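2-oxoadipate dioxygenase/decarboxylase, chloroplastic/amyloplastic (Oryza sativa, PDB 6W1K) catalyses the iron(II)-dependent conversion of 2-oxoadipate and oxygen to (R)-2-hydroxyglutarate and carbon dioxide, a step of lysine breakdown in plants. Local coordinates at residues Q241-A249 with S305-R313; R63-S74 with Y182-Y191. All coordinates share one frame; numbering follows the deposited sequence.

From the N terminus, the chain first reaches residues 63-74, the end of strand 57-65 and the turn into helix 72-81. Contact 2 closes there when helix 181-189 returns, 108 residues later. The chain then passes through strands 195-199 and 239-243. Residues 241-249 open contact 1, which closes near the C terminus at 305-313. The two loops follow one another in series and neither nest nor cross. Contact 1 ties the C-terminal tail to the sheet, and contact 2 ties the helical layer to the same sheet. They meet where Thr306 OG1 lies 3.0 Å from Arg63 NH1, a probable hydrogen bond. Both touch the bound 2-oxoadipate, at opposite ends of the molecule.

Contact 1 (Q241-A249 with S305-R313); sequences QSSTVADSA and STSNDQLTR. With OOG (2-oxoadipic acid), chain F.
Ser243 and Ser305 face each other through their hydroxyls, with OG to OG at 2.6 Å. Ser305 OG is also hydrogen-bonded to Asn225 and to the carbonyl of Ile302, so several partners grip this buried oxygen. Three residues on, Ala246 N donates to Ser305 O at 3.0 Å. The N-H points almost straight at the oxygen (169°), but the donor sits 35° out of the carbonyl plane. Beside this bond, Ala246 CB packs 3.7 Å from Thr306 CG2. Thr306 turns its OG1 elsewhere, to Arg63. Val245 and Leu311 belong to the same packed part. Val245 splits its two methyls between different partners. CG1 lies anti to the backbone N and reaches Leu311 CD1 at 3.7 Å and the carbonyl oxygen of Gln310. CG2 passes 3.9 Å from Gln310 OE1, while Gln310 NE2 bonds Ser226 OG. Leu311 CG lies near Ala246 O.

The solvent side is formed by Ser248 and Arg313. Ser248 is exposed, and its OG meets Leu311 CD2 at 3.3 Å. Arg313 is exposed and poorly ordered, with its guanidinium near Val245 CG2. As modelled, NH2 donates to Gln310 OE1 and to Leu224 O, but the poor order makes these bonds tentative.

At the inner end of 241-249, Gln241 bonds 2-oxoadipate instead of the tail. Its NE2 lies 2.7 Å from ligand O3, a weak bond bent to 127°. Asn298 and Glu267 hold the amide from the protein side. The C-terminal tail therefore packs against the turn between two consecutive strands, 239-243 and 248-252, which both run antiparallel to strand 258-271, beside the substrate pocket of this metal-dependent 2-oxoadipate dioxygenase.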
loop_
_atom_site.group_PDB
_atom_site.type_symbol
_atom_site.label_atom_id
_atom_site.label_comp_id
_atom_site.label_asym_id
_atom_site.label_seq_id
_atom_site.Cartn_x
_atom_site.Cartn_y
_atom_site.Cartn_z
ATOM N N GLN A 241 -0.845 9.992 9.121
ATOM C CA GLN A 241 -1.310 8.705 8.616
ATOM C C GLN A 241 -1.762 7.825 9.762
ATOM O O GLN A 241 -1.189 7.870 10.854
ATOM C CB GLN A 241 -0.216 8.012 7.830
ATOM C CG GLN A 241 0.224 8.744 6.571
ATOM C CD GLN A 241 1.464 8.119 5.972
ATOM O OE1 GLN A 241 2.594 8.522 6.257
ATOM N NE2 GLN A 241 1.255 7.130 5.121
ATOM N N SER A 242 -2.829 7.066 9.515
ATOM C CA SER A 242 -3.306 6.036 10.435
ATOM C C SER A 242 -3.699 4.818 9.606
ATOM O O SER A 242 -3.852 4.902 8.383
ATOM C CB SER A 242 -4.476 6.540 11.283
ATOM O OG SER A 242 -5.535 6.970 10.458
ATOM N N SER A 243 -3.849 3.672 10.272
ATOM C CA SER A 243 -4.099 2.414 9.574
ATOM C C SER A 243 -4.809 1.454 10.519
ATOM O O SER A 243 -4.621 1.520 11.732
ATOM C CB SER A 243 -2.818 1.736 9.075
ATOM O OG SER A 243 -2.003 1.309 10.141
ATOM N N THR A 244 -5.626 0.562 9.954
ATOM C CA THR A 244 -6.247 -0.477 10.751
ATOM C C THR A 244 -5.239 -1.591 11.002
ATOM O O THR A 244 -4.242 -1.741 10.287
ATOM C CB THR A 244 -7.480 -1.066 10.063
ATOM O OG1 THR A 244 -7.126 -1.524 8.754
ATOM C CG2 THR A 244 -8.615 -0.061 9.978
ATOM N N VAL A 245 -5.506 -2.361 12.053
ATOM C CA VAL A 245 -4.869 -3.658 12.218
ATOM C C VAL A 245 -5.364 -4.592 11.124
ATOM O O VAL A 245 -6.572 -4.682 10.859
ATOM C CB VAL A 245 -5.170 -4.213 13.617
ATOM C CG1 VAL A 245 -4.542 -5.593 13.801
ATOM C CG2 VAL A 245 -4.667 -3.232 14.678
ATOM N N ALA A 246 -4.427 -5.294 10.488
ATOM C CA ALA A 246 -4.744 -6.166 9.379
ATOM C C ALA A 246 -5.751 -7.232 9.797
ATOM O O ALA A 246 -5.783 -7.677 10.949
ATOM C CB ALA A 246 -3.474 -6.834 8.840
ATOM N N ASP A 247 -6.599 -7.615 8.844
ATOM C CA ASP A 247 -7.439 -8.785 9.007
ATOM C C ASP A 247 -6.589 -10.055 9.054
ATOM O O ASP A 247 -5.461 -10.107 8.559
ATOM C CB ASP A 247 -8.450 -8.890 7.869
ATOM C CG ASP A 247 -9.644 -7.964 8.070
ATOM O OD1 ASP A 247 -10.088 -7.777 9.224
ATOM O OD2 ASP A 247 -10.139 -7.407 7.069
ATOM N N SER A 248 -7.144 -11.076 9.688
ATOM C CA SER A 248 -6.557 -12.412 9.681
ATOM C C SER A 248 -7.468 -13.399 8.969
ATOM O O SER A 248 -8.686 -13.226 8.904
ATOM C CB SER A 248 -6.298 -12.893 11.116
ATOM O OG SER A 248 -5.295 -12.101 11.723
ATOM N N ALA A 249 -6.860 -14.481 8.484
ATOM C CA ALA A 249 -7.584 -15.509 7.753
ATOM C C ALA A 249 -7.002 -16.868 8.089
ATOM O O ALA A 249 -5.836 -16.978 8.478
ATOM C CB ALA A 249 -7.505 -15.311 6.235
ATOM N N SER A 305 1.253 -2.821 10.868
ATOM C CA SER A 305 -0.169 -3.139 10.848
ATOM C C SER A 305 -0.417 -4.623 10.633
ATOM O O SER A 305 -1.470 -5.127 11.034
ATOM C CB SER A 305 -0.855 -2.332 9.756
ATOM O OG SER A 305 -0.638 -0.944 9.973
ATOM N N THR A 306 0.528 -5.335 10.036
ATOM C CA THR A 306 0.379 -6.756 9.811
ATOM C C THR A 306 1.129 -7.592 10.833
ATOM O O THR A 306 1.089 -8.829 10.737
ATOM C CB THR A 306 0.867 -7.142 8.402
ATOM O OG1 THR A 306 2.165 -6.576 8.159
ATOM C CG2 THR A 306 -0.115 -6.699 7.321
ATOM N N SER A 307 1.789 -6.959 11.808
ATOM C CA SER A 307 2.629 -7.693 12.751
ATOM C C SER A 307 1.794 -8.466 13.759
ATOM O O SER A 307 0.686 -8.070 14.126
ATOM C CB SER A 307 3.555 -6.755 13.531
ATOM O OG SER A 307 2.825 -5.942 14.449
ATOM N N ASN A 308 2.379 -9.544 14.274
ATOM C CA ASN A 308 1.633 -10.400 15.191
ATOM C C ASN A 308 1.265 -9.646 16.462
ATOM O O ASN A 308 0.194 -9.883 17.038
ATOM C CB ASN A 308 2.441 -11.650 15.510
ATOM C CG ASN A 308 1.610 -12.717 16.169
ATOM O OD1 ASN A 308 1.841 -13.063 17.329
ATOM N ND2 ASN A 308 0.625 -13.250 15.437
ATOM N N ASP A 309 2.119 -8.719 16.901
ATOM C CA ASP A 309 1.823 -7.982 18.128
ATOM C C ASP A 309 0.588 -7.102 17.967
ATOM O O ASP A 309 -0.236 -7.004 18.881
ATOM C CB ASP A 309 3.023 -7.133 18.546
ATOM C CG ASP A 309 2.907 -6.623 19.985
ATOM O OD1 ASP A 309 2.755 -7.452 20.925
ATOM O OD2 ASP A 309 2.977 -5.386 20.174
ATOM N N GLN A 310 0.441 -6.443 16.816
ATOM C CA GLN A 310 -0.784 -5.686 16.581
ATOM C C GLN A 310 -1.993 -6.608 16.412
ATOM O O GLN A 310 -3.053 -6.359 16.994
ATOM C CB GLN A 310 -0.607 -4.776 15.366
ATOM C CG GLN A 310 0.306 -3.587 15.672
ATOM C CD GLN A 310 -0.276 -2.623 16.702
ATOM O OE1 GLN A 310 -1.405 -2.163 16.572
ATOM N NE2 GLN A 310 0.507 -2.305 17.732
ATOM N N LEU A 311 -1.860 -7.682 15.630
ATOM C CA LEU A 311 -3.012 -8.553 15.392
ATOM C C LEU A 311 -3.528 -9.206 16.675
ATOM O O LEU A 311 -4.724 -9.512 16.776
ATOM C CB LEU A 311 -2.645 -9.633 14.365
ATOM C CG LEU A 311 -2.877 -9.302 12.885
ATOM C CD1 LEU A 311 -2.175 -8.064 12.493
ATOM C CD2 LEU A 311 -2.394 -10.467 12.040
ATOM N N THR A 312 -2.658 -9.456 17.658
ATOM C CA THR A 312 -3.057 -10.181 18.857
ATOM C C THR A 312 -3.356 -9.262 20.037
ATOM O O THR A 312 -3.637 -9.751 21.138
ATOM C CB THR A 312 -1.989 -11.223 19.242
ATOM O OG1 THR A 312 -0.730 -10.592 19.498
ATOM C CG2 THR A 312 -1.818 -12.268 18.125
ATOM N N ARG A 313 -3.332 -7.947 19.830
ATOM C CA ARG A 313 -3.671 -7.002 20.894
ATOM C C ARG A 313 -5.033 -7.322 21.498
ATOM O O ARG A 313 -6.020 -7.456 20.773
ATOM C CB ARG A 313 -3.682 -5.577 20.361
ATOM C CG ARG A 313 -2.331 -4.903 20.317
ATOM C CD ARG A 313 -2.463 -3.541 19.619
ATOM N NE ARG A 313 -3.607 -2.776 20.126
ATOM C CZ ARG A 313 -4.303 -1.903 19.403
ATOM N NH1 ARG A 313 -5.329 -1.252 19.944
ATOM N NH2 ARG A 313 -3.957 -1.672 18.140
HETATM C C2 OOG F . 3.796 -0.327 3.346
HETATM C C3 OOG F . 3.866 0.543 4.602
HETATM C C4 OOG F . 4.365 1.948 4.245
HETATM C C6 OOG F . 3.159 4.293 4.002
HETATM O O4 OOG F . 4.179 4.914 4.392
HETATM O O3 OOG F . 2.069 4.896 3.893
HETATM C C5 OOG F . 3.245 2.810 3.661
HETATM C C1 OOG F . 3.524 -1.801 3.682
HETATM O O1 OOG F . 3.750 -2.643 2.885
HETATM O O2 OOG F . 3.005 -2.182 4.920
HETATM O O5 OOG F . 2.438 2.339 2.941
#

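Contact 2 (R63-S74 with Y182-Y191); sequences RTFGVDGYGIKS and YAAWTLVNGY. With OOG (2-oxoadipic acid), chain F.
Arg63 lies between the rings of Tyr182 and Trp185 and grips the substrate with its end. The hydrogen bonds come first. Arg63 NE gives a nearly straight bond to ligand O1 at 2.8 Å, and NH2 gives another to O2 at 2.6 Å. The carboxylate thus meets the guanidinium at its edge, in plane, as a two-pronged pair. The side chain is extended from CG to NE (chi2 -173°), which carries the charge out to the ligand. Thr306 and Tyr265 lie close by, and Tyr265 also bonds the ligand. A backbone-to-side-chain bond follows: Thr64 N donates to Tyr182 OH (3.1 Å). That hydroxyl also bonds Ser125. Farther along, Tyr191 OH lies 2.9 Å from Ser74 OG and 3.2 Å from Tyr70 O. Ser74 OG in turn donates to Gly71 O, in the carbonyl plane.

Here residues 63-65 cross helix residues 182-189 at 95°, with the axes 8.2 Å apart. The helix packs across the end of strand 57-65 and against strand 121-127, in a domain of the glyoxalase (vicinal oxygen chelate-like) clan.

Ring contacts hold the arginine stem. Arg63 CD sits over the face of Tyr182, 4.0 Å from the ring centroid, and the guanidinium plane is only 17° from that ring. A cation-pi contact joins the guanidinium to the five-membered ring of Trp185, with CZ over its face. NH1 is the nearest atom to that ring. Asn189 ND2 lies over the opposite face of the indole.

The apolar part centres on Phe65. Thr186 CG2 lies over its ring face, 3.9 Å from the centroid. The Thr186 methyl is anti to its own backbone N, while OG1 turns back to Tyr182 O.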
loop_
_atom_site.group_PDB
_atom_site.type_symbol
_atom_site.label_atom_id
_atom_site.label_comp_id
_atom_site.label_asym_id
_atom_site.label_seq_id
_atom_site.Cartn_x
_atom_site.Cartn_y
_atom_site.Cartn_z
ATOM N N ARG A 63 4.233 -5.549 -1.421
ATOM C CA ARG A 63 5.415 -6.112 -0.796
ATOM C C ARG A 63 6.028 -7.202 -1.666
ATOM O O ARG A 63 5.315 -7.940 -2.360
ATOM C CB ARG A 63 5.070 -6.698 0.572
ATOM C CG ARG A 63 4.532 -5.670 1.558
ATOM C CD ARG A 63 4.374 -6.263 2.936
ATOM N NE ARG A 63 3.897 -5.270 3.889
ATOM C CZ ARG A 63 3.547 -5.560 5.134
ATOM N NH1 ARG A 63 3.628 -6.815 5.565
ATOM N NH2 ARG A 63 3.109 -4.614 5.936
ATOM N N THR A 64 7.356 -7.305 -1.631
ATOM C CA THR A 64 8.023 -8.238 -2.529
ATOM C C THR A 64 9.303 -8.790 -1.908
ATOM O O THR A 64 9.834 -8.248 -0.931
ATOM C CB THR A 64 8.375 -7.582 -3.869
ATOM O OG1 THR A 64 9.472 -6.669 -3.667
ATOM C CG2 THR A 64 7.201 -6.808 -4.486
ATOM N N PHE A 65 9.810 -9.870 -2.503
ATOM C CA PHE A 65 11.109 -10.424 -2.128
ATOM C C PHE A 65 12.196 -9.855 -3.034
ATOM O O PHE A 65 12.172 -10.073 -4.253
ATOM C CB PHE A 65 11.099 -11.942 -2.250
ATOM C CG PHE A 65 10.297 -12.644 -1.189
ATOM C CD1 PHE A 65 10.638 -12.544 0.143
ATOM C CD2 PHE A 65 9.236 -13.465 -1.546
ATOM C CE1 PHE A 65 9.918 -13.243 1.119
ATOM C CE2 PHE A 65 8.508 -14.165 -0.585
ATOM C CZ PHE A 65 8.837 -14.042 0.746
ATOM N N GLY A 66 13.151 -9.141 -2.446
ATOM C CA GLY A 66 14.252 -8.557 -3.190
ATOM C C GLY A 66 15.362 -9.527 -3.547
ATOM O O GLY A 66 16.491 -9.440 -3.037
ATOM N N VAL A 67 15.049 -10.469 -4.426
ATOM C CA VAL A 67 15.999 -11.487 -4.840
ATOM C C VAL A 67 15.561 -12.032 -6.195
ATOM O O VAL A 67 14.367 -12.182 -6.465
ATOM C CB VAL A 67 16.124 -12.602 -3.768
ATOM C CG1 VAL A 67 14.838 -13.414 -3.627
ATOM C CG2 VAL A 67 17.278 -13.515 -4.085
ATOM N N ASP A 68 16.548 -12.290 -7.056
ATOM C CA ASP A 68 16.340 -12.975 -8.345
ATOM C C ASP A 68 15.244 -12.317 -9.173
ATOM O O ASP A 68 14.468 -12.979 -9.862
ATOM C CB ASP A 68 16.018 -14.457 -8.139
ATOM C CG ASP A 68 17.166 -15.235 -7.486
ATOM O OD1 ASP A 68 16.886 -16.318 -6.915
ATOM O OD2 ASP A 68 18.335 -14.770 -7.537
ATOM N N GLY A 69 15.204 -10.993 -9.136
ATOM C CA GLY A 69 14.235 -10.254 -9.910
ATOM C C GLY A 69 12.811 -10.266 -9.388
ATOM O O GLY A 69 11.922 -9.790 -10.090
ATOM N N TYR A 70 12.556 -10.813 -8.205
ATOM C CA TYR A 70 11.205 -10.852 -7.632
ATOM C C TYR A 70 10.843 -9.578 -6.871
ATOM O O TYR A 70 9.743 -9.490 -6.301
ATOM C CB TYR A 70 11.066 -12.103 -6.737
ATOM C CG TYR A 70 10.620 -13.308 -7.558
ATOM C CD1 TYR A 70 11.523 -14.019 -8.345
ATOM C CD2 TYR A 70 9.270 -13.673 -7.628
ATOM C CE1 TYR A 70 11.100 -15.063 -9.156
ATOM C CE2 TYR A 70 8.840 -14.716 -8.445
ATOM C CZ TYR A 70 9.748 -15.386 -9.209
ATOM O OH TYR A 70 9.294 -16.418 -9.996
ATOM N N GLY A 71 11.724 -8.586 -6.865
ATOM C CA GLY A 71 11.583 -7.401 -6.027
ATOM C C GLY A 71 10.788 -6.283 -6.665
ATOM O O GLY A 71 9.872 -6.504 -7.458
ATOM N N ILE A 72 11.131 -5.058 -6.276
ATOM C CA ILE A 72 10.378 -3.886 -6.707
ATOM C C ILE A 72 10.203 -3.883 -8.226
ATOM O O ILE A 72 9.118 -3.600 -8.737
ATOM C CB ILE A 72 11.067 -2.612 -6.219
ATOM C CG1 ILE A 72 11.005 -2.519 -4.697
ATOM C CG2 ILE A 72 10.412 -1.385 -6.824
ATOM C CD1 ILE A 72 11.974 -1.533 -4.126
ATOM N N LYS A 73 11.258 -4.229 -8.966
ATOM C CA LYS A 73 11.200 -4.104 -10.413
ATOM C C LYS A 73 10.139 -5.009 -11.037
ATOM O O LYS A 73 9.644 -4.701 -12.134
ATOM C CB LYS A 73 12.571 -4.404 -10.996
ATOM C CG LYS A 73 13.036 -5.817 -10.740
ATOM C CD LYS A 73 14.255 -6.170 -11.593
ATOM C CE LYS A 73 15.544 -5.847 -10.894
ATOM N NZ LYS A 73 16.648 -6.763 -11.319
ATOM N N SER A 74 9.759 -6.103 -10.358
ATOM C CA SER A 74 8.820 -7.047 -10.943
ATOM C C SER A 74 7.427 -6.441 -11.054
ATOM O O SER A 74 6.649 -6.829 -11.935
ATOM C CB SER A 74 8.809 -8.353 -10.124
ATOM O OG SER A 74 8.151 -8.191 -8.876
ATOM N N TYR A 182 7.662 -9.473 7.817
ATOM C CA TYR A 182 7.462 -9.074 6.434
ATOM C C TYR A 182 7.633 -10.262 5.505
ATOM O O TYR A 182 6.820 -10.478 4.599
ATOM C CB TYR A 182 8.452 -7.956 6.112
ATOM C CG TYR A 182 8.338 -7.361 4.718
ATOM C CD1 TYR A 182 8.760 -8.071 3.604
ATOM C CD2 TYR A 182 7.848 -6.071 4.529
ATOM C CE1 TYR A 182 8.674 -7.553 2.341
ATOM C CE2 TYR A 182 7.759 -5.531 3.255
ATOM C CZ TYR A 182 8.198 -6.272 2.172
ATOM O OH TYR A 182 8.149 -5.771 0.907
ATOM N N ALA A 183 8.713 -11.034 5.694
ATOM C CA ALA A 183 8.934 -12.198 4.828
ATOM C C ALA A 183 7.766 -13.171 4.917
ATOM O O ALA A 183 7.346 -13.741 3.907
ATOM C CB ALA A 183 10.232 -12.924 5.191
ATOM N N ALA A 184 7.276 -13.419 6.135
ATOM C CA ALA A 184 6.161 -14.340 6.328
ATOM C C ALA A 184 4.887 -13.833 5.642
ATOM O O ALA A 184 4.154 -14.616 5.016
ATOM C CB ALA A 184 5.929 -14.544 7.830
ATOM N N TRP A 185 4.596 -12.536 5.774
ATOM C CA TRP A 185 3.464 -11.931 5.065
ATOM C C TRP A 185 3.560 -12.207 3.565
ATOM O O TRP A 185 2.596 -12.648 2.936
ATOM C CB TRP A 185 3.393 -10.407 5.331
ATOM C CG TRP A 185 2.104 -9.843 4.820
ATOM C CD1 TRP A 185 0.956 -9.670 5.541
ATOM C CD2 TRP A 185 1.802 -9.406 3.486
ATOM N NE1 TRP A 185 -0.030 -9.203 4.747
ATOM C CE2 TRP A 185 0.460 -8.997 3.484
ATOM C CE3 TRP A 185 2.530 -9.310 2.312
ATOM C CZ2 TRP A 185 -0.180 -8.534 2.347
ATOM C CZ3 TRP A 185 1.901 -8.814 1.180
ATOM C CH2 TRP A 185 0.550 -8.465 1.204
ATOM N N THR A 186 4.722 -11.938 2.974
ATOM C CA THR A 186 4.866 -12.050 1.530
ATOM C C THR A 186 4.819 -13.497 1.067
ATOM O O THR A 186 4.284 -13.776 -0.009
ATOM C CB THR A 186 6.164 -11.360 1.124
ATOM O OG1 THR A 186 6.165 -10.051 1.684
ATOM C CG2 THR A 186 6.306 -11.181 -0.354
ATOM N N LEU A 187 5.301 -14.440 1.891
ATOM C CA LEU A 187 5.240 -15.837 1.495
ATOM C C LEU A 187 3.808 -16.272 1.232
ATOM O O LEU A 187 3.536 -17.004 0.274
ATOM C CB LEU A 187 5.881 -16.725 2.583
ATOM C CG LEU A 187 5.971 -18.193 2.204
ATOM C CD1 LEU A 187 6.962 -18.373 1.071
ATOM C CD2 LEU A 187 6.395 -19.050 3.429
ATOM N N VAL A 188 2.864 -15.829 2.067
ATOM C CA VAL A 188 1.495 -16.289 1.939
ATOM C C VAL A 188 0.590 -15.310 1.178
ATOM O O VAL A 188 -0.528 -15.697 0.806
ATOM C CB VAL A 188 0.881 -16.614 3.318
ATOM C CG1 VAL A 188 1.609 -17.811 3.943
ATOM C CG2 VAL A 188 0.942 -15.428 4.249
ATOM N N ASN A 189 1.036 -14.086 0.915
ATOM C CA ASN A 189 0.215 -13.113 0.183
ATOM C C ASN A 189 0.796 -12.711 -1.169
ATOM O O ASN A 189 0.045 -12.249 -2.035
ATOM C CB ASN A 189 -0.006 -11.827 1.017
ATOM C CG ASN A 189 -0.928 -12.043 2.224
ATOM O OD1 ASN A 189 -2.144 -12.099 2.098
ATOM N ND2 ASN A 189 -0.335 -12.188 3.399
ATOM N N GLY A 190 2.105 -12.825 -1.364
ATOM C CA GLY A 190 2.665 -12.534 -2.673
ATOM C C GLY A 190 2.416 -11.085 -3.069
ATOM O O GLY A 190 2.543 -10.159 -2.266
ATOM N N TYR A 191 2.064 -10.902 -4.325
ATOM C CA TYR A 191 1.863 -9.601 -4.934
ATOM C C TYR A 191 0.463 -9.022 -4.694
ATOM O O TYR A 191 0.067 -8.060 -5.385
ATOM C CB TYR A 191 2.128 -9.740 -6.423
ATOM C CG TYR A 191 3.549 -10.051 -6.804
ATOM C CD1 TYR A 191 4.539 -9.094 -6.678
ATOM C CD2 TYR A 191 3.890 -11.300 -7.326
ATOM C CE1 TYR A 191 5.829 -9.360 -7.044
ATOM C CE2 TYR A 191 5.163 -11.565 -7.700
ATOM C CZ TYR A 191 6.136 -10.585 -7.574
ATOM O OH TYR A 191 7.428 -10.841 -7.962
HETATM C C2 OOG F . 3.796 -0.327 3.346
HETATM C C3 OOG F . 3.866 0.543 4.602
HETATM C C4 OOG F . 4.365 1.948 4.245
HETATM C C6 OOG F . 3.159 4.293 4.002
HETATM O O4 OOG F . 4.179 4.914 4.392
HETATM O O3 OOG F . 2.069 4.896 3.893
HETATM C C5 OOG F . 3.245 2.810 3.661
HETATM C C1 OOG F . 3.524 -1.801 3.682
HETATM O O1 OOG F . 3.750 -2.643 2.885
HETATM O O2 OOG F . 3.005 -2.182 4.920
HETATM O O5 OOG F . 2.438 2.339 2.941
HETATM O O HOH W 1 2.173 -7.259 -2.228
#